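Local coordinates for MNMC2 (Aquifex aeolicus, PDB 3VYW), which transfers a methyl group from S-adenosylmethionine in tRNA wobble-uridine modification, working without the oxidase domain to which such a methyltransferase is usually fused, at residues Y198-P201 / E202-T205; L288-E291 / P292-L296; I30-E33 / F34-A38; Y6-N9 / Y10-Y14. All coordinates share one frame; numbering follows the deposited sequence.

Contact 1. Residues Y198-P201 / E202-T205. With SAM (S-adenosylmethionine), chain E.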
loop_
_atom_site.group_PDB
_atom_site.type_symbol
_atom_site.label_atom_id
_atom_site.label_comp_id
_atom_site.label_asym_id
_atom_site.label_seq_id
_atom_site.Cartn_x
_atom_site.Cartn_y
_atom_site.Cartn_z
ATOM N N TYR A 198 -6.214 -6.768 -4.747
ATOM C CA TYR A 198 -6.625 -8.121 -4.975
ATOM C C TYR A 198 -5.527 -9.077 -4.597
ATOM O O TYR A 198 -5.765 -10.110 -4.043
ATOM C CB TYR A 198 -7.046 -8.313 -6.408
ATOM C CG TYR A 198 -8.282 -7.577 -6.782
ATOM C CD1 TYR A 198 -8.560 -7.300 -8.081
ATOM C CD2 TYR A 198 -9.160 -7.144 -5.843
ATOM C CE1 TYR A 198 -9.685 -6.622 -8.440
ATOM C CE2 TYR A 198 -10.292 -6.473 -6.199
ATOM C CZ TYR A 198 -10.539 -6.221 -7.506
ATOM O OH TYR A 198 -11.634 -5.540 -7.888
ATOM N N LYS A 199 -4.325 -8.707 -4.953
ATOM C CA LYS A 199 -3.127 -9.425 -4.627
ATOM C C LYS A 199 -2.732 -9.490 -3.175
ATOM O O LYS A 199 -2.243 -10.486 -2.740
ATOM C CB LYS A 199 -1.976 -8.859 -5.408
ATOM C CG LYS A 199 -1.722 -9.568 -6.686
ATOM C CD LYS A 199 -2.932 -10.348 -7.049
ATOM C CE LYS A 199 -3.264 -10.171 -8.494
ATOM N NZ LYS A 199 -2.371 -11.007 -9.298
ATOM N N ASN A 200 -2.911 -8.391 -2.461
ATOM C CA ASN A 200 -2.421 -8.191 -1.118
ATOM C C ASN A 200 -3.515 -7.655 -0.234
ATOM O O ASN A 200 -3.412 -6.614 0.295
ATOM C CB ASN A 200 -1.338 -7.146 -1.235
ATOM C CG ASN A 200 -0.255 -7.256 -0.212
ATOM O OD1 ASN A 200 0.738 -6.625 -0.334
ATOM N ND2 ASN A 200 -0.448 -8.024 0.770
ATOM N N PRO A 201 -4.563 -8.406 -0.053
ATOM C CA PRO A 201 -5.785 -7.908 0.543
ATOM C C PRO A 201 -5.748 -7.412 1.988
ATOM O O PRO A 201 -6.500 -6.523 2.289
ATOM C CB PRO A 201 -6.762 -9.053 0.341
ATOM C CG PRO A 201 -6.012 -10.131 -0.264
ATOM C CD PRO A 201 -4.814 -9.577 -0.871
ATOM N N GLU A 202 -4.892 -7.957 2.837
ATOM C CA GLU A 202 -4.883 -7.650 4.263
ATOM C C GLU A 202 -4.598 -6.222 4.492
ATOM O O GLU A 202 -4.964 -5.708 5.478
ATOM C CB GLU A 202 -3.840 -8.435 5.044
ATOM C CG GLU A 202 -3.408 -9.733 4.458
ATOM C CD GLU A 202 -2.427 -9.591 3.338
ATOM O OE1 GLU A 202 -2.858 -9.382 2.251
ATOM O OE2 GLU A 202 -1.251 -9.762 3.528
ATOM N N LEU A 203 -3.894 -5.591 3.578
ATOM C CA LEU A 203 -3.415 -4.259 3.804
ATOM C C LEU A 203 -4.336 -3.202 3.279
ATOM O O LEU A 203 -4.043 -2.069 3.331
ATOM C CB LEU A 203 -2.027 -4.127 3.223
ATOM C CG LEU A 203 -0.978 -4.923 3.969
ATOM C CD1 LEU A 203 0.392 -4.732 3.394
ATOM C CD2 LEU A 203 -0.992 -4.492 5.398
ATOM N N TRP A 204 -5.453 -3.601 2.740
ATOM C CA TRP A 204 -6.389 -2.665 2.254
ATOM C C TRP A 204 -7.757 -2.749 2.822
ATOM O O TRP A 204 -8.669 -2.228 2.244
ATOM C CB TRP A 204 -6.489 -2.779 0.768
ATOM C CG TRP A 204 -5.189 -2.727 0.050
ATOM C CD1 TRP A 204 -4.408 -3.767 -0.324
ATOM C CD2 TRP A 204 -4.507 -1.568 -0.438
ATOM N NE1 TRP A 204 -3.334 -3.340 -0.965
ATOM C CE2 TRP A 204 -3.330 -2.044 -1.073
ATOM C CE3 TRP A 204 -4.749 -0.228 -0.413
ATOM C CZ2 TRP A 204 -2.433 -1.210 -1.663
ATOM C CZ3 TRP A 204 -3.836 0.604 -1.005
ATOM C CH2 TRP A 204 -2.704 0.124 -1.612
ATOM N N THR A 205 -7.951 -3.432 3.918
ATOM C CA THR A 205 -9.275 -3.518 4.466
ATOM C C THR A 205 -9.668 -2.267 5.192
ATOM O O THR A 205 -8.846 -1.527 5.578
ATOM C CB THR A 205 -9.431 -4.699 5.391
ATOM O OG1 THR A 205 -8.386 -4.685 6.326
ATOM C CG2 THR A 205 -9.333 -5.916 4.639
HETATM N N SAM E . 7.542 0.413 -0.671
HETATM C CA SAM E . 8.491 -0.412 -1.317
HETATM C C SAM E . 9.470 0.539 -1.886
HETATM O O SAM E . 10.530 0.195 -2.348
HETATM O OXT SAM E . 9.208 1.704 -1.839
HETATM C CB SAM E . 7.686 -1.290 -2.249
HETATM C CG SAM E . 7.064 -2.397 -1.391
HETATM S SD SAM E . 6.102 -3.498 -2.141
HETATM C CE SAM E . 5.033 -2.699 -3.075
HETATM C "C5'" SAM E . 5.193 -4.349 -1.047
HETATM C "C4'" SAM E . 5.864 -4.696 0.288
HETATM O "O4'" SAM E . 4.873 -4.953 1.263
HETATM C "C3'" SAM E . 6.707 -5.953 0.261
HETATM O "O3'" SAM E . 7.893 -5.748 0.996
HETATM C "C2'" SAM E . 5.875 -6.970 0.990
HETATM O "O2'" SAM E . 6.692 -7.919 1.618
HETATM C "C1'" SAM E . 5.165 -6.125 1.994
HETATM N N9 SAM E . 3.969 -6.749 2.601
HETATM C C8 SAM E . 2.984 -7.370 1.997
HETATM N N7 SAM E . 2.067 -7.789 2.847
HETATM C C5 SAM E . 2.456 -7.442 4.038
HETATM C C6 SAM E . 1.942 -7.580 5.394
HETATM N N6 SAM E . 0.802 -8.193 5.660
HETATM N N1 SAM E . 2.649 -7.077 6.365
HETATM C C2 SAM E . 3.771 -6.457 6.147
HETATM N N3 SAM E . 4.287 -6.313 4.965
HETATM C C4 SAM E . 3.702 -6.770 3.877
#
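Asn200 and Glu202 read one edge of the bound adenine together. Asn200 ND2 is the shared donor: it reaches SAM N7 at 3.3 Å, with an N-H...acceptor angle of 164°, and Glu202 OE1 at 3.1 Å. The second bond enters the syn side of the carboxylate, 27° out of its plane, while staying close to the amide plane. Glu202 OE2 takes a weak bond from SAM N6, also at 3.3 Å, so N7 meets a donor and N6 an acceptor. Asn200 CG stands anti to the backbone N (chi1 -150°), which brings the amide up to the base; its OD1 is held by the backbone N of Phe195. Packing is tight here: Leu203 CD1 lies over the adenine face, 3.5 Å from SAM C5, and Trp204 CD1 brings its ring edge to 3.1 Å from Asn200 O. By contrast, Lys199 forms the loose, partly exposed side, while Tyr198 points away from the turn and packs on Phe37 and Leu296 instead. Trp204 N closes that turn on Pro201 O at 3.1 Å, the donor well above the carbonyl plane. This short 3-10 turn after strand 187-192 forms the adenine-binding end of a Rossmann-like methyltransferase pocket, clasping the Hoogsteen edge of the base.

Contact 2. Residues L288-E291 / P292-L296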
loop_
_atom_site.group_PDB
_atom_site.type_symbol
_atom_site.label_atom_id
_atom_site.label_comp_id
_atom_site.label_asym_id
_atom_site.label_seq_id
_atom_site.Cartn_x
_atom_site.Cartn_y
_atom_site.Cartn_z
ATOM N N LEU A 288 -8.749 -9.085 11.907
ATOM C CA LEU A 288 -7.417 -8.782 11.489
ATOM C C LEU A 288 -6.549 -10.016 11.504
ATOM O O LEU A 288 -5.369 -9.938 11.488
ATOM C CB LEU A 288 -6.832 -7.679 12.353
ATOM C CG LEU A 288 -7.385 -6.269 12.153
ATOM C CD1 LEU A 288 -7.259 -5.413 13.370
ATOM C CD2 LEU A 288 -6.891 -5.520 10.929
ATOM N N ASP A 289 -7.158 -11.170 11.551
ATOM C CA ASP A 289 -6.419 -12.385 11.577
ATOM C C ASP A 289 -6.687 -13.255 10.380
ATOM O O ASP A 289 -6.179 -14.343 10.267
ATOM C CB ASP A 289 -6.786 -13.138 12.831
ATOM C CG ASP A 289 -8.209 -13.545 12.849
ATOM O OD1 ASP A 289 -9.016 -12.873 12.232
ATOM O OD2 ASP A 289 -8.535 -14.547 13.471
ATOM N N LYS A 290 -7.518 -12.766 9.498
ATOM C CA LYS A 290 -7.943 -13.504 8.347
ATOM C C LYS A 290 -6.874 -13.760 7.299
ATOM O O LYS A 290 -6.015 -12.964 7.078
ATOM C CB LYS A 290 -9.079 -12.756 7.729
ATOM C CG LYS A 290 -10.029 -13.616 6.966
ATOM C CD LYS A 290 -11.333 -12.893 6.800
ATOM C CE LYS A 290 -12.460 -13.855 6.539
ATOM N NZ LYS A 290 -13.391 -13.910 7.684
ATOM N N GLU A 291 -6.963 -14.894 6.648
ATOM C CA GLU A 291 -6.130 -15.202 5.522
ATOM C C GLU A 291 -6.450 -14.310 4.380
ATOM O O GLU A 291 -7.564 -13.990 4.141
ATOM C CB GLU A 291 -6.346 -16.629 5.082
ATOM C CG GLU A 291 -5.874 -17.671 6.045
ATOM C CD GLU A 291 -5.198 -18.801 5.337
ATOM O OE1 GLU A 291 -4.077 -18.601 4.880
ATOM O OE2 GLU A 291 -5.780 -19.880 5.206
ATOM N N PRO A 292 -5.438 -13.945 3.650
ATOM C CA PRO A 292 -5.580 -13.005 2.567
ATOM C C PRO A 292 -6.485 -13.531 1.505
ATOM O O PRO A 292 -7.233 -12.789 0.988
ATOM C CB PRO A 292 -4.175 -12.904 2.048
ATOM C CG PRO A 292 -3.368 -13.046 3.266
ATOM C CD PRO A 292 -4.098 -13.915 4.218
ATOM N N LEU A 293 -6.423 -14.797 1.195
ATOM C CA LEU A 293 -7.260 -15.316 0.157
ATOM C C LEU A 293 -8.685 -15.198 0.524
ATOM O O LEU A 293 -9.513 -15.002 -0.305
ATOM C CB LEU A 293 -6.912 -16.731 -0.175
ATOM C CG LEU A 293 -5.676 -16.767 -1.036
ATOM C CD1 LEU A 293 -5.231 -18.184 -1.182
ATOM C CD2 LEU A 293 -5.945 -16.131 -2.367
ATOM N N GLU A 294 -8.935 -15.368 1.798
ATOM C CA GLU A 294 -10.237 -15.321 2.401
ATOM C C GLU A 294 -10.880 -13.972 2.332
ATOM O O GLU A 294 -12.040 -13.856 2.165
ATOM C CB GLU A 294 -10.117 -15.754 3.852
ATOM C CG GLU A 294 -10.392 -17.219 4.078
ATOM C CD GLU A 294 -9.941 -17.706 5.421
ATOM O OE1 GLU A 294 -9.720 -16.892 6.297
ATOM O OE2 GLU A 294 -9.807 -18.901 5.602
ATOM N N ILE A 295 -10.080 -12.952 2.532
ATOM C CA ILE A 295 -10.519 -11.595 2.504
ATOM C C ILE A 295 -10.972 -11.275 1.130
ATOM O O ILE A 295 -11.929 -10.608 0.939
ATOM C CB ILE A 295 -9.387 -10.664 2.904
ATOM C CG1 ILE A 295 -9.143 -10.784 4.391
ATOM C CG2 ILE A 295 -9.726 -9.247 2.549
ATOM C CD1 ILE A 295 -7.867 -10.202 4.885
ATOM N N LEU A 296 -10.249 -11.766 0.162
ATOM C CA LEU A 296 -10.639 -11.659 -1.201
ATOM C C LEU A 296 -11.916 -12.393 -1.507
ATOM O O LEU A 296 -12.738 -11.883 -2.193
ATOM C CB LEU A 296 -9.510 -12.145 -2.106
ATOM C CG LEU A 296 -9.725 -12.175 -3.620
ATOM C CD1 LEU A 296 -10.049 -10.820 -4.172
ATOM C CD2 LEU A 296 -8.537 -12.704 -4.344
#
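Glu291 O receives the first bonds of helix 292-303. The sounder comes from Ile295 N at 3.2 Å, nearly along the C=O axis (C=O...donor angle 160°); Glu294 N lies nearer, at 3.0 Å, but its N-H...acceptor angle of only 121° makes that bond weak. Glu291 is the N-cap, and Glu294 OE1 turns back to its backbone N in a further weak bond of 3.4 Å. This return bond resembles one half of a capping box, whereas the Glu291 carboxylate swings outward, its OE2 weakly bonded to Tyr10 OH. The two carboxylates are almost perpendicular, with Glu291 OE2 and Glu294 OE2 4.2 Å apart, a pairing that may be eased by the long, weak ion pair of Glu294 with Lys17.

Farther out, Lys290 has CG anti to its own N (chi1 -153°), and its chain crosses Glu294 at about a right angle, placing Lys290 CG 3.4 Å from Glu294 OE1. Lys290 CB meets Ile295 CG1 at 3.9 Å. With an alanine here instead of Glu294, the backbone N of Glu291 would probably lose its weak acceptor and the Lys290 methylenes part of their cover. Around this helix start, Tyr10 and Tyr14 of helix 3-18 cover Glu294, Phe34 of helix 24-37 packs on Leu293 and Leu296, and Pro292 leans on Glu202 in the loop following strand 187-192.

Contact 3. Residues I30-E33 / F34-A38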
loop_
_atom_site.group_PDB
_atom_site.type_symbol
_atom_site.label_atom_id
_atom_site.label_comp_id
_atom_site.label_asym_id
_atom_site.label_seq_id
_atom_site.Cartn_x
_atom_site.Cartn_y
_atom_site.Cartn_z
ATOM N N ILE A 30 -18.017 -16.711 -8.853
ATOM C CA ILE A 30 -17.030 -16.445 -7.855
ATOM C C ILE A 30 -15.751 -17.129 -8.184
ATOM O O ILE A 30 -14.725 -16.564 -8.056
ATOM C CB ILE A 30 -17.440 -16.989 -6.493
ATOM C CG1 ILE A 30 -18.781 -16.451 -6.056
ATOM C CG2 ILE A 30 -16.402 -16.656 -5.459
ATOM C CD1 ILE A 30 -18.838 -14.962 -5.972
ATOM N N LEU A 31 -15.809 -18.368 -8.596
ATOM C CA LEU A 31 -14.602 -19.074 -8.927
ATOM C C LEU A 31 -13.874 -18.459 -10.083
ATOM O O LEU A 31 -12.690 -18.336 -10.062
ATOM C CB LEU A 31 -14.884 -20.534 -9.220
ATOM C CG LEU A 31 -13.723 -21.396 -9.667
ATOM C CD1 LEU A 31 -12.670 -21.528 -8.617
ATOM C CD2 LEU A 31 -14.233 -22.751 -10.013
ATOM N N ARG A 32 -14.603 -18.042 -11.085
ATOM C CA ARG A 32 -13.986 -17.455 -12.216
ATOM C C ARG A 32 -13.242 -16.190 -11.879
ATOM O O ARG A 32 -12.132 -16.028 -12.278
ATOM C CB ARG A 32 -15.058 -17.154 -13.213
ATOM C CG ARG A 32 -14.545 -16.618 -14.504
ATOM C CD ARG A 32 -15.683 -16.345 -15.431
ATOM N NE ARG A 32 -16.367 -15.123 -15.076
ATOM C CZ ARG A 32 -17.673 -14.968 -15.109
ATOM N NH1 ARG A 32 -18.444 -15.965 -15.467
ATOM N NH2 ARG A 32 -18.196 -13.821 -14.780
ATOM N N GLU A 33 -13.855 -15.295 -11.141
ATOM C CA GLU A 33 -13.175 -14.128 -10.649
ATOM C C GLU A 33 -12.053 -14.415 -9.655
ATOM O O GLU A 33 -11.050 -13.780 -9.675
ATOM C CB GLU A 33 -14.158 -13.098 -10.122
ATOM C CG GLU A 33 -15.216 -12.703 -11.106
ATOM C CD GLU A 33 -14.683 -12.329 -12.467
ATOM O OE1 GLU A 33 -13.662 -11.671 -12.567
ATOM O OE2 GLU A 33 -15.298 -12.693 -13.454
ATOM N N PHE A 34 -12.228 -15.377 -8.783
ATOM C CA PHE A 34 -11.207 -15.703 -7.831
ATOM C C PHE A 34 -9.979 -16.172 -8.557
ATOM O O PHE A 34 -8.903 -15.813 -8.228
ATOM C CB PHE A 34 -11.724 -16.772 -6.879
ATOM C CG PHE A 34 -10.819 -17.090 -5.746
ATOM C CD1 PHE A 34 -10.272 -16.105 -4.986
ATOM C CD2 PHE A 34 -10.552 -18.395 -5.419
ATOM C CE1 PHE A 34 -9.465 -16.402 -3.925
ATOM C CE2 PHE A 34 -9.755 -18.697 -4.359
ATOM C CZ PHE A 34 -9.199 -17.702 -3.611
ATOM N N LEU A 35 -10.159 -16.985 -9.562
ATOM C CA LEU A 35 -9.054 -17.443 -10.347
ATOM C C LEU A 35 -8.359 -16.330 -11.072
ATOM O O LEU A 35 -7.174 -16.280 -11.141
ATOM C CB LEU A 35 -9.547 -18.441 -11.355
ATOM C CG LEU A 35 -10.006 -19.754 -10.801
ATOM C CD1 LEU A 35 -10.349 -20.698 -11.904
ATOM C CD2 LEU A 35 -8.954 -20.344 -9.910
ATOM N N ARG A 36 -9.117 -15.440 -11.655
ATOM C CA ARG A 36 -8.543 -14.273 -12.265
ATOM C C ARG A 36 -7.863 -13.226 -11.363
ATOM O O ARG A 36 -6.878 -12.685 -11.733
ATOM C CB ARG A 36 -9.498 -13.684 -13.291
ATOM C CG ARG A 36 -9.886 -12.273 -13.062
ATOM C CD ARG A 36 -10.367 -11.618 -14.303
ATOM N NE ARG A 36 -11.678 -12.063 -14.660
ATOM C CZ ARG A 36 -12.070 -12.209 -15.896
ATOM N NH1 ARG A 36 -11.263 -11.945 -16.882
ATOM N NH2 ARG A 36 -13.261 -12.633 -16.134
ATOM N N PHE A 37 -8.401 -12.943 -10.194
ATOM C CA PHE A 37 -7.851 -11.906 -9.340
ATOM C C PHE A 37 -6.845 -12.293 -8.295
ATOM O O PHE A 37 -6.188 -11.464 -7.792
ATOM C CB PHE A 37 -8.958 -11.165 -8.633
ATOM C CG PHE A 37 -9.826 -10.397 -9.532
ATOM C CD1 PHE A 37 -11.146 -10.315 -9.301
ATOM C CD2 PHE A 37 -9.317 -9.782 -10.608
ATOM C CE1 PHE A 37 -11.954 -9.627 -10.143
ATOM C CE2 PHE A 37 -10.115 -9.079 -11.455
ATOM C CZ PHE A 37 -11.435 -9.000 -11.221
ATOM N N ALA A 38 -6.770 -13.552 -7.941
ATOM C CA ALA A 38 -5.887 -13.992 -6.888
ATOM C C ALA A 38 -4.453 -14.039 -7.289
ATOM O O ALA A 38 -4.137 -14.039 -8.425
ATOM C CB ALA A 38 -6.324 -15.324 -6.334
#
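Four successive i to i+4 bonds, running from Phe34 N to Ile30 O at 2.9 Å through to Phe37 N to Glu33 O at 2.8 Å, establish this as the regular last part of alpha-helix 24-37. On one side of it Arg32, Glu33 and Arg36 form a salt-bridge network centred on the carboxylate. Arg36 NE gives Glu33 OE1 a bond of 2.9 Å on the syn side, and Arg36 NH2 adds a weak one to OE2. Carboxylate and Arg36 guanidinium are only 13° from coplanar, the near-flat geometry of a two-pronged pair. Glu33 reaches it by bending: CG leaves anti to the carbonyl carbon, and a second turn at chi2 (-50°) bends the acid forward along the helix, beside Arg36.

Arg32 NE comes to Glu33 OE2 at 3.1 Å from the anti side, giving OE2 a second arginine; the acid is gripped by two, which probably stabilises its charged form. The guanidinium planes of Arg32 and Arg36 are steeply inclined to each other. Elsewhere on the helix surface the contact is apolar: Leu31 CD1 touches Leu35 CG at 3.9 Å, and these leucines continue onto Leu11 and Leu7 of helix 3-18, while Phe34 is directed to helix 292-303. Phe37 runs alongside Glu33, its plane 51° from the carboxylate, with ring atom CE1 of Phe37 3.6 Å from OE1 of Glu33.

Contact 4. Residues Y6-N9 / Y10-Y14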
loop_
_atom_site.group_PDB
_atom_site.type_symbol
_atom_site.label_atom_id
_atom_site.label_comp_id
_atom_site.label_asym_id
_atom_site.label_seq_id
_atom_site.Cartn_x
_atom_site.Cartn_y
_atom_site.Cartn_z
ATOM N N TYR A 6 -5.181 -25.554 -6.908
ATOM C CA TYR A 6 -5.101 -25.208 -5.524
ATOM C C TYR A 6 -6.159 -24.209 -5.118
ATOM O O TYR A 6 -6.740 -24.326 -4.080
ATOM C CB TYR A 6 -3.735 -24.637 -5.232
ATOM C CG TYR A 6 -3.553 -24.094 -3.856
ATOM C CD1 TYR A 6 -2.944 -24.832 -2.909
ATOM C CD2 TYR A 6 -3.968 -22.842 -3.519
ATOM C CE1 TYR A 6 -2.762 -24.361 -1.653
ATOM C CE2 TYR A 6 -3.793 -22.362 -2.264
ATOM C CZ TYR A 6 -3.173 -23.136 -1.342
ATOM O OH TYR A 6 -2.977 -22.702 -0.078
ATOM N N LEU A 7 -6.357 -23.202 -5.937
ATOM C CA LEU A 7 -7.271 -22.130 -5.647
ATOM C C LEU A 7 -8.713 -22.540 -5.578
ATOM O O LEU A 7 -9.457 -22.031 -4.786
ATOM C CB LEU A 7 -7.094 -20.995 -6.638
ATOM C CG LEU A 7 -5.848 -20.166 -6.511
ATOM C CD1 LEU A 7 -5.868 -19.110 -7.550
ATOM C CD2 LEU A 7 -5.722 -19.577 -5.150
ATOM N N LYS A 8 -9.108 -23.423 -6.466
ATOM C CA LYS A 8 -10.444 -23.945 -6.476
ATOM C C LYS A 8 -10.760 -24.777 -5.292
ATOM O O LYS A 8 -11.853 -24.783 -4.829
ATOM C CB LYS A 8 -10.689 -24.726 -7.717
ATOM C CG LYS A 8 -11.893 -25.591 -7.582
ATOM C CD LYS A 8 -12.524 -25.790 -8.913
ATOM C CE LYS A 8 -13.234 -27.095 -8.975
ATOM N NZ LYS A 8 -13.664 -27.297 -10.364
ATOM N N ASN A 9 -9.790 -25.537 -4.850
ATOM C CA ASN A 9 -9.928 -26.315 -3.665
ATOM C C ASN A 9 -10.084 -25.422 -2.491
ATOM O O ASN A 9 -10.842 -25.685 -1.613
ATOM C CB ASN A 9 -8.691 -27.172 -3.465
ATOM C CG ASN A 9 -8.711 -28.419 -4.279
ATOM O OD1 ASN A 9 -9.693 -28.752 -4.897
ATOM N ND2 ASN A 9 -7.617 -29.112 -4.283
ATOM N N TYR A 10 -9.308 -24.370 -2.469
ATOM C CA TYR A 10 -9.296 -23.459 -1.377
ATOM C C TYR A 10 -10.626 -22.811 -1.256
ATOM O O TYR A 10 -11.137 -22.660 -0.194
ATOM C CB TYR A 10 -8.237 -22.420 -1.636
ATOM C CG TYR A 10 -8.004 -21.484 -0.514
ATOM C CD1 TYR A 10 -6.909 -21.599 0.266
ATOM C CD2 TYR A 10 -8.866 -20.482 -0.258
ATOM C CE1 TYR A 10 -6.690 -20.744 1.286
ATOM C CE2 TYR A 10 -8.661 -19.634 0.772
ATOM C CZ TYR A 10 -7.563 -19.781 1.535
ATOM O OH TYR A 10 -7.325 -18.944 2.549
ATOM N N LEU A 11 -11.178 -22.400 -2.372
ATOM C CA LEU A 11 -12.464 -21.793 -2.385
ATOM C C LEU A 11 -13.541 -22.720 -1.953
ATOM O O LEU A 11 -14.388 -22.365 -1.194
ATOM C CB LEU A 11 -12.796 -21.326 -3.778
ATOM C CG LEU A 11 -14.230 -20.907 -3.904
ATOM C CD1 LEU A 11 -14.426 -19.605 -3.197
ATOM C CD2 LEU A 11 -14.637 -20.802 -5.328
ATOM N N GLU A 12 -13.528 -23.923 -2.476
ATOM C CA GLU A 12 -14.537 -24.874 -2.125
ATOM C C GLU A 12 -14.413 -25.138 -0.669
ATOM O O GLU A 12 -15.358 -25.239 0.038
ATOM C CB GLU A 12 -14.327 -26.155 -2.886
ATOM C CG GLU A 12 -15.009 -26.190 -4.228
ATOM C CD GLU A 12 -14.578 -27.354 -5.058
ATOM O OE1 GLU A 12 -15.309 -27.734 -5.967
ATOM O OE2 GLU A 12 -13.505 -27.903 -4.796
ATOM N N SER A 13 -13.204 -25.255 -0.217
ATOM C CA SER A 13 -13.001 -25.540 1.148
ATOM C C SER A 13 -13.507 -24.440 2.043
ATOM O O SER A 13 -14.112 -24.709 3.045
ATOM C CB SER A 13 -11.537 -25.817 1.365
ATOM O OG SER A 13 -11.161 -25.519 2.659
ATOM N N TYR A 14 -13.233 -23.197 1.698
ATOM C CA TYR A 14 -13.664 -22.061 2.490
ATOM C C TYR A 14 -15.146 -21.884 2.531
ATOM O O TYR A 14 -15.686 -21.499 3.515
ATOM C CB TYR A 14 -13.000 -20.792 2.012
ATOM C CG TYR A 14 -13.414 -19.533 2.717
ATOM C CD1 TYR A 14 -13.031 -19.281 3.999
ATOM C CD2 TYR A 14 -14.156 -18.574 2.075
ATOM C CE1 TYR A 14 -13.391 -18.131 4.631
ATOM C CE2 TYR A 14 -14.510 -17.429 2.709
ATOM C CZ TYR A 14 -14.118 -17.225 3.986
ATOM O OH TYR A 14 -14.458 -16.091 4.614
#
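Ser13 N donates to Asn9 O at 2.8 Å, the shortest bond between the two halves of this helical stretch, with the donor tilted 27° from the carbonyl plane. Three more i to i+4 bonds, such as Glu12 N to Lys8 O at 3.0 Å, mark regular alpha-helix, the middle of helix 3-18. Its side chains sort by face. On the exposed side, Lys8 and Glu12 cross obliquely without an ion pair: Lys8 NZ stays 4.7 Å from Glu12 OE1, and it is Lys8 CE that comes nearer, at 3.7 Å. Glu12 CG, anti to the carbonyl carbon (chi1 -88°), lies against Lys8 O at 3.5 Å before the extended chain carries the acid on between Lys8 and Asn9. An alanine in place of Glu12 would probably leave Lys8 without its nearby opposite charge and let its chain turn more freely.

Leu7 and Leu11 are buried and meet helix 24-37, while Tyr10 packs on Leu293 of helix 292-303. Tyr6 and Tyr10 both send CG anti to their backbone N, which sets the two rings side by side and pointing the same way, with Tyr6 CE2 4.1 Å from Tyr10 CD1.

How the contacts relate
Contact 1 is the buried one, its centre about 8 Å from that of the chain, and the only one of the four that bonds the cofactor; contacts 2, 3 and 4 lie progressively farther out and are partly buried. Contacts 3 and 4 lie within helices 24-37 and 3-18, contact 2 at the start of helix 292-303, and these three helices pack together. Contacts 2 and 3 each touch all the others, whereas contacts 1 and 4 do not meet, their nearest atoms about 9 Å apart. Chemistry follows place: base recognition inside, a helix N-terminus next, then a salt-bridge network of a buried acid and two exposed arginines in contact 3 and only loosely associated charges in contact 4.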